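PDB 5J78: acetaldehyde dehydrogenase (Acetylating) from Geobacillus thermoglucosidasius, which probably catalyses the reversible, NAD- and coenzyme A-dependent conversion of acetaldehyde to acetyl-CoA. Local coordinates for residues 121-126 with 468-473; 433-438 with 452-457; 129-134 with 460-465. One frame throughout, in Å; residues are numbered along the deposited sequence.

How the contacts relate
All three contacts use the chain after residue 432 and touch the second subunit. Contact 3 pairs the antiparallel strands 124-138 and 461-468. Contact 1 takes up strand 124-138 again, with the tail leaving strand 461-468; their centres are 22 Å apart. They meet where Glu126 CB packs on Ile463 CG2 at 3.8 Å. Contact 1 lies farthest out, about 40 Å from the centre of the chain, and is partly buried; it mixes ring packing with water bridges. Contact 3 is buried and rests on paired backbone bonds. Contact 2, about 10 Å from that centre, is a buried meeting of two parts of one long connection, with an Asn454-to-carbonyl bond and a water link.

Contact 1. Residues 121-126 with 468-473; sequences ENRVWE and FGVREM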
# COMPACT_ATOMS: atom_id res chain seq x y z
N GLU A 121 18.54 -24.39 41.54
CA GLU A 121 19.22 -25.55 40.96
C GLU A 121 19.74 -25.21 39.57
O GLU A 121 20.84 -25.59 39.22
CB GLU A 121 18.30 -26.77 40.91
CG GLU A 121 17.16 -26.72 39.90
CD GLU A 121 16.37 -28.02 39.83
OE1 GLU A 121 16.83 -29.03 40.42
OE2 GLU A 121 15.30 -28.03 39.18
N ASN A 122 18.95 -24.48 38.78
CA ASN A 122 19.34 -24.12 37.42
C ASN A 122 20.15 -22.82 37.37
O ASN A 122 20.66 -22.46 36.32
CB ASN A 122 18.10 -23.99 36.53
CG ASN A 122 17.41 -25.32 36.32
OD1 ASN A 122 18.06 -26.35 36.21
ND2 ASN A 122 16.08 -25.31 36.30
N ARG A 123 20.24 -22.13 38.50
CA ARG A 123 20.95 -20.84 38.64
C ARG A 123 20.43 -19.78 37.65
O ARG A 123 21.18 -19.24 36.84
CB ARG A 123 22.46 -21.05 38.48
CG ARG A 123 23.07 -22.00 39.51
CD ARG A 123 24.59 -21.87 39.61
NE ARG A 123 24.97 -20.69 40.38
CZ ARG A 123 26.22 -20.27 40.54
NH1 ARG A 123 27.23 -20.92 39.97
NH2 ARG A 123 26.47 -19.19 41.26
N VAL A 124 19.14 -19.48 37.78
CA VAL A 124 18.42 -18.55 36.91
C VAL A 124 17.45 -17.74 37.76
O VAL A 124 16.65 -18.33 38.50
CB VAL A 124 17.59 -19.28 35.81
CG1 VAL A 124 16.72 -18.27 35.01
CG2 VAL A 124 18.48 -20.07 34.89
N TRP A 125 17.52 -16.41 37.66
CA TRP A 125 16.50 -15.52 38.23
C TRP A 125 15.58 -15.06 37.10
O TRP A 125 16.06 -14.72 36.01
CB TRP A 125 17.10 -14.28 38.90
CG TRP A 125 18.20 -14.51 39.84
CD1 TRP A 125 18.48 -15.65 40.53
CD2 TRP A 125 19.21 -13.56 40.22
NE1 TRP A 125 19.59 -15.47 41.31
CE2 TRP A 125 20.06 -14.20 41.14
CE3 TRP A 125 19.47 -12.23 39.87
CZ2 TRP A 125 21.15 -13.56 41.72
CZ3 TRP A 125 20.55 -11.58 40.45
CH2 TRP A 125 21.38 -12.25 41.36
N GLU A 126 14.28 -15.03 37.37
CA GLU A 126 13.31 -14.43 36.45
C GLU A 126 12.91 -13.05 36.92
O GLU A 126 12.51 -12.87 38.08
CB GLU A 126 12.08 -15.30 36.34
CG GLU A 126 12.31 -16.71 35.87
CD GLU A 126 10.97 -17.46 35.69
OE1 GLU A 126 9.93 -16.91 36.10
OE2 GLU A 126 10.97 -18.57 35.13
N PHE A 468 23.38 -17.94 35.09
CA PHE A 468 24.80 -18.03 35.42
C PHE A 468 25.46 -19.15 34.63
O PHE A 468 24.83 -20.16 34.32
CB PHE A 468 25.00 -18.28 36.92
CG PHE A 468 24.65 -17.12 37.81
CD1 PHE A 468 23.31 -16.75 38.00
CD2 PHE A 468 25.64 -16.42 38.48
CE1 PHE A 468 22.98 -15.69 38.84
CE2 PHE A 468 25.32 -15.35 39.33
CZ PHE A 468 23.97 -14.99 39.51
N GLY A 469 26.72 -18.97 34.32
CA GLY A 469 27.51 -20.06 33.74
C GLY A 469 27.48 -21.33 34.59
O GLY A 469 27.83 -21.30 35.77
N VAL A 470 27.04 -22.43 33.99
CA VAL A 470 26.98 -23.72 34.68
C VAL A 470 27.61 -24.85 33.85
O VAL A 470 27.69 -25.98 34.30
CB VAL A 470 25.51 -24.14 35.02
CG1 VAL A 470 24.84 -23.12 35.92
CG2 VAL A 470 24.69 -24.30 33.77
N ARG A 471 28.02 -24.56 32.62
CA ARG A 471 28.59 -25.59 31.73
C ARG A 471 29.73 -24.97 30.94
O ARG A 471 29.74 -23.75 30.72
CB ARG A 471 27.53 -26.15 30.76
CG ARG A 471 26.61 -27.23 31.32
CD ARG A 471 25.63 -27.75 30.27
NE ARG A 471 24.72 -26.71 29.78
CZ ARG A 471 23.63 -26.28 30.42
NH1 ARG A 471 23.29 -26.77 31.60
NH2 ARG A 471 22.88 -25.33 29.87
N GLU A 472 30.66 -25.81 30.48
CA GLU A 472 31.71 -25.37 29.56
C GLU A 472 31.37 -25.73 28.13
O GLU A 472 30.77 -26.77 27.84
CB GLU A 472 33.07 -25.99 29.92
CG GLU A 472 33.71 -25.42 31.18
CD GLU A 472 34.22 -23.99 31.01
OE1 GLU A 472 34.66 -23.63 29.89
OE2 GLU A 472 34.17 -23.23 32.00
N MET A 473 31.74 -24.83 27.22
CA MET A 473 31.58 -25.07 25.80
C MET A 473 32.81 -25.84 25.32
O MET A 473 33.93 -25.41 25.57
CB MET A 473 31.45 -23.74 25.05
CG MET A 473 31.17 -23.91 23.59
SD MET A 473 29.53 -24.59 23.32
CE MET A 473 29.60 -24.92 21.56
O HOH W 1 22.18 -20.98 34.26
O HOH W 2 27.78 -22.92 38.33
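Phe468 is the centre of this contact, with Trp125 at one end of its ring and Arg123 across the other side. The inner part is tightly packed. The Phe468 edge points into a face of Trp125 in a T-shaped stack, with ring planes at 65° and Phe468 CZ 3.9 Å from Trp125 CZ2. It meets the indole near the rim of the six-membered ring. The backbone pins the phenyl root: Phe468 N donates to Arg123 O at 3.1 Å, a nearly straight bond. Phe468 CG lies anti to its own carbonyl carbon (chi1 -70°), which carries the ring back toward Trp125. Trp125 also has a cation-pi partner in Arg118.

The outer side is looser and watery. The Arg123 guanidinium lies nearly parallel to the Phe468 ring, planes 10° apart, but only its margin overlaps, with NH2 4.0 Å from Phe468 CD2. The Arg123 methylenes pass Val470 in the opposite sense, CD 3.9 Å from Val470 CG1. One water accepts from Arg123 NH1 at 2.6 Å and donates to Gly469 O. A second water lies between Asn122 O (3.0 Å) and Phe468 O (2.8 Å), bridging the two backbones.

Arg123 and Val124 both face Asp119 in a G1 beta bulge. This is the outer end of the antiparallel pair of strands 124-138 and 461-468 in a mixed sheet, which Phe468 continues into the second subunit by a parallel ladder, as in the oligomerisation region of aldehyde dehydrogenases.

Contact 2. Residues 433-438 with 452-457; sequences VNVKPS and SDNVTV
Ser438 and Asn454 bring together two parts of the one long connection that joins helix 424-428 to strand 461-468 in this aldehyde dehydrogenase fold. One firm hydrogen bond ties a side chain to a backbone carbonyl: Asn454 ND2 donates to Lys436 O at 2.8 Å, with the oxygen tilted 18° out of the amide plane. The Ser438 hydroxyl makes a close approach, OG 2.7 Å from Val455 O, and is also bonded by Thr440 N. The serine hydroxyl is anti to the backbone N (chi1 177°), which swings it across to the Val455 carbonyl.

The amide of Asn454 is gripped on both ends, since ND2 also reaches Gly428 O and OD1 takes a bond from Arg417 NH1. An alanine here would remove the amide and is likely to leave the Lys436 carbonyl and Arg417 without this mate.

Van der Waals packing is lighter. Ser438 CB rests on Asn454 CB at 3.6 Å. The Val435 CG2 methyl lies against the amide, 3.5 Å from Asn454 ND2, the two side chains crossing at about a right angle. Lys436 CG touches Thr456 CG2 at 4.2 Å, while the rest of the lysine leads away.

Water makes the third link: one molecule donates to Pro437 O at 2.6 Å and lies 2.7 Å from Thr456 OG1.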
# COMPACT_ATOMS: atom_id res chain seq x y z
N VAL A 433 -16.19 -22.11 34.94
CA VAL A 433 -15.20 -23.20 34.84
C VAL A 433 -13.83 -22.56 35.04
O VAL A 433 -13.67 -21.34 34.86
CB VAL A 433 -15.25 -23.96 33.48
CG1 VAL A 433 -16.70 -24.31 33.07
CG2 VAL A 433 -14.60 -23.14 32.37
N ASN A 434 -12.83 -23.37 35.40
CA ASN A 434 -11.52 -22.84 35.79
C ASN A 434 -10.56 -22.65 34.60
O ASN A 434 -9.56 -23.35 34.48
CB ASN A 434 -10.89 -23.74 36.84
CG ASN A 434 -11.59 -23.66 38.17
OD1 ASN A 434 -11.93 -22.57 38.62
ND2 ASN A 434 -11.82 -24.81 38.79
N VAL A 435 -10.91 -21.73 33.70
CA VAL A 435 -9.93 -21.07 32.84
C VAL A 435 -9.76 -19.65 33.38
O VAL A 435 -10.56 -19.21 34.17
CB VAL A 435 -10.37 -21.07 31.36
CG1 VAL A 435 -10.45 -22.50 30.87
CG2 VAL A 435 -11.73 -20.39 31.17
N LYS A 436 -8.71 -18.94 32.96
CA LYS A 436 -8.44 -17.62 33.52
C LYS A 436 -9.57 -16.63 33.19
O LYS A 436 -9.94 -16.50 32.03
CB LYS A 436 -7.12 -17.09 32.97
CG LYS A 436 -5.92 -17.85 33.45
CD LYS A 436 -5.68 -17.60 34.95
CE LYS A 436 -4.45 -18.32 35.46
NZ LYS A 436 -4.35 -18.24 36.94
N PRO A 437 -10.12 -15.93 34.21
CA PRO A 437 -11.12 -14.91 33.88
C PRO A 437 -10.62 -13.88 32.85
O PRO A 437 -9.57 -13.24 33.05
CB PRO A 437 -11.41 -14.23 35.23
CG PRO A 437 -11.13 -15.32 36.25
CD PRO A 437 -9.95 -16.10 35.66
N SER A 438 -11.37 -13.71 31.76
CA SER A 438 -10.91 -12.85 30.68
C SER A 438 -12.07 -12.49 29.76
O SER A 438 -13.02 -13.27 29.61
CB SER A 438 -9.80 -13.55 29.88
OG SER A 438 -9.35 -12.79 28.76
N SER A 452 -4.12 -19.33 22.26
CA SER A 452 -5.45 -19.89 22.52
C SER A 452 -5.86 -19.65 23.95
O SER A 452 -6.93 -20.08 24.37
CB SER A 452 -5.49 -21.39 22.23
OG SER A 452 -4.53 -22.05 23.05
N ASP A 453 -4.99 -18.99 24.72
CA ASP A 453 -5.28 -18.66 26.10
C ASP A 453 -6.37 -17.62 26.25
O ASP A 453 -6.56 -16.79 25.36
CB ASP A 453 -4.03 -18.09 26.79
CG ASP A 453 -2.89 -19.07 26.86
OD1 ASP A 453 -3.08 -20.28 26.57
OD2 ASP A 453 -1.79 -18.61 27.23
N ASN A 454 -7.03 -17.65 27.40
CA ASN A 454 -7.71 -16.49 27.92
C ASN A 454 -6.60 -15.52 28.32
O ASN A 454 -5.77 -15.83 29.18
CB ASN A 454 -8.61 -16.84 29.12
CG ASN A 454 -9.90 -17.54 28.71
OD1 ASN A 454 -9.96 -18.20 27.69
ND2 ASN A 454 -10.96 -17.37 29.52
N VAL A 455 -6.57 -14.36 27.67
CA VAL A 455 -5.53 -13.37 27.90
C VAL A 455 -5.69 -12.78 29.29
O VAL A 455 -6.80 -12.46 29.71
CB VAL A 455 -5.58 -12.26 26.84
CG1 VAL A 455 -4.60 -11.12 27.17
CG2 VAL A 455 -5.29 -12.85 25.46
N THR A 456 -4.56 -12.61 29.97
CA THR A 456 -4.56 -12.19 31.36
C THR A 456 -3.22 -11.48 31.65
O THR A 456 -2.48 -11.13 30.71
CB THR A 456 -4.84 -13.41 32.32
OG1 THR A 456 -4.85 -12.97 33.68
CG2 THR A 456 -3.81 -14.51 32.15
N VAL A 457 -2.93 -11.20 32.92
CA VAL A 457 -1.77 -10.35 33.27
C VAL A 457 -0.39 -10.90 32.80
O VAL A 457 0.53 -10.13 32.48
CB VAL A 457 -1.73 -10.11 34.79
CG1 VAL A 457 -1.47 -11.41 35.55
CG2 VAL A 457 -0.71 -9.05 35.16
O HOH W 3 -7.43 -13.33 34.49

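Contact 3. Residues 129-134 with 460-465; sequences QPVGIV and LFNIKR
An antiparallel strand pair, 124-138 with 461-468, is joined here at its inner end. Gln129 and Asn462 are a hydrogen-bonded pair: Gln129 N donates to Asn462 O at 2.8 Å, and Asn462 N donates to Gln129 O at 2.7 Å. The next pair, Pro130 with Phe461, is non-hydrogen-bonded.

The Gln129 side chain crosses Lys464 at a slant. Its CG is anti to the backbone N (chi1 -179°) and the chain then bends at chi2, bringing OE1 to 3.3 Å from Lys464 NZ in a weak bond. A water joins them too, donating to Gln129 OE1 at 2.6 Å and accepting from Lys464 NZ. The strongest partner of the ammonium is Lys413 O of the second subunit, and it also bonds Ile411 O there.

In this mixed sheet strand 124-138 also runs parallel to strands 160-165 and 216-219, and strand 461-468 pairs in parallel with the second subunit at Arg465. Val131 straddles the Leu460 carbonyl, with CG2 3.6 Å and CG1 3.7 Å from Leu460 O; this oxygen is hydrogen-bonded by Asn159 ND2. Farther in the packing is apolar. Val134 CG2 meets Leu460 CD2 at 4.2 Å, the side chains crossing nearly at right angles, and Leu218 touches both.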
# COMPACT_ATOMS: atom_id res chain seq x y z
N GLN A 129 9.25 -7.97 33.41
CA GLN A 129 9.51 -6.77 32.62
C GLN A 129 8.25 -6.29 31.89
O GLN A 129 7.77 -6.96 30.98
CB GLN A 129 10.62 -7.04 31.60
CG GLN A 129 10.98 -5.83 30.75
CD GLN A 129 11.53 -4.69 31.61
OE1 GLN A 129 12.44 -4.88 32.43
NE2 GLN A 129 10.98 -3.50 31.44
N PRO A 130 7.74 -5.10 32.26
CA PRO A 130 6.55 -4.57 31.57
C PRO A 130 6.75 -4.38 30.07
O PRO A 130 7.82 -3.97 29.67
CB PRO A 130 6.33 -3.21 32.24
CG PRO A 130 7.06 -3.26 33.49
CD PRO A 130 8.25 -4.15 33.25
N VAL A 131 5.72 -4.64 29.27
CA VAL A 131 5.83 -4.46 27.83
C VAL A 131 5.86 -3.00 27.45
O VAL A 131 6.35 -2.66 26.36
CB VAL A 131 4.68 -5.12 27.07
CG1 VAL A 131 4.77 -6.62 27.22
CG2 VAL A 131 3.30 -4.60 27.53
N GLY A 132 5.34 -2.14 28.32
CA GLY A 132 5.38 -0.70 28.12
C GLY A 132 4.01 -0.05 27.95
O GLY A 132 3.33 0.26 28.94
N ILE A 133 3.64 0.22 26.71
CA ILE A 133 2.34 0.84 26.41
C ILE A 133 1.50 -0.13 25.60
O ILE A 133 1.92 -0.57 24.52
CB ILE A 133 2.48 2.15 25.61
CG1 ILE A 133 3.40 3.11 26.35
CG2 ILE A 133 1.08 2.78 25.35
CD1 ILE A 133 3.69 4.38 25.56
N VAL A 134 0.32 -0.44 26.13
CA VAL A 134 -0.63 -1.33 25.47
C VAL A 134 -1.68 -0.51 24.75
O VAL A 134 -2.18 0.49 25.29
CB VAL A 134 -1.33 -2.29 26.47
CG1 VAL A 134 -2.32 -3.25 25.72
CG2 VAL A 134 -0.29 -3.09 27.24
N LEU A 460 1.08 -9.65 29.56
CA LEU A 460 1.50 -8.25 29.47
C LEU A 460 2.80 -7.90 30.21
O LEU A 460 3.05 -6.72 30.46
CB LEU A 460 0.36 -7.35 29.96
CG LEU A 460 -0.91 -7.48 29.13
CD1 LEU A 460 -1.97 -6.50 29.65
CD2 LEU A 460 -0.66 -7.24 27.66
N PHE A 461 3.61 -8.89 30.57
CA PHE A 461 5.01 -8.63 30.88
C PHE A 461 5.87 -9.74 30.30
O PHE A 461 5.44 -10.89 30.19
CB PHE A 461 5.28 -8.47 32.39
CG PHE A 461 4.92 -9.67 33.24
CD1 PHE A 461 3.62 -9.87 33.70
CD2 PHE A 461 5.88 -10.59 33.62
CE1 PHE A 461 3.29 -10.99 34.50
CE2 PHE A 461 5.57 -11.69 34.41
CZ PHE A 461 4.28 -11.90 34.85
N ASN A 462 7.05 -9.34 29.87
CA ASN A 462 8.08 -10.27 29.40
C ASN A 462 8.84 -10.81 30.58
O ASN A 462 8.92 -10.15 31.62
CB ASN A 462 9.04 -9.56 28.44
CG ASN A 462 8.34 -8.99 27.21
OD1 ASN A 462 8.58 -7.84 26.81
ND2 ASN A 462 7.50 -9.79 26.59
N ILE A 463 9.42 -12.00 30.44
CA ILE A 463 10.32 -12.51 31.45
C ILE A 463 11.76 -12.35 30.96
O ILE A 463 12.10 -12.81 29.87
CB ILE A 463 9.99 -13.98 31.81
CG1 ILE A 463 8.65 -14.01 32.54
CG2 ILE A 463 11.06 -14.56 32.73
CD1 ILE A 463 8.01 -15.35 32.66
N LYS A 464 12.57 -11.63 31.74
CA LYS A 464 14.01 -11.56 31.56
C LYS A 464 14.67 -12.61 32.44
O LYS A 464 14.27 -12.79 33.60
CB LYS A 464 14.54 -10.17 31.89
CG LYS A 464 13.84 -9.02 31.16
CD LYS A 464 14.51 -7.67 31.42
CE LYS A 464 14.57 -7.31 32.91
NZ LYS A 464 15.39 -6.08 33.15
N ARG A 465 15.67 -13.31 31.92
CA ARG A 465 16.32 -14.38 32.69
C ARG A 465 17.79 -14.06 32.96
O ARG A 465 18.59 -13.89 32.04
CB ARG A 465 16.16 -15.71 31.95
CG ARG A 465 14.67 -16.08 31.81
CD ARG A 465 14.44 -17.19 30.82
NE ARG A 465 13.08 -17.74 30.93
CZ ARG A 465 12.04 -17.37 30.17
NH1 ARG A 465 12.18 -16.44 29.23
NH2 ARG A 465 10.86 -17.94 30.34
O HOH W 4 14.40 -3.33 31.75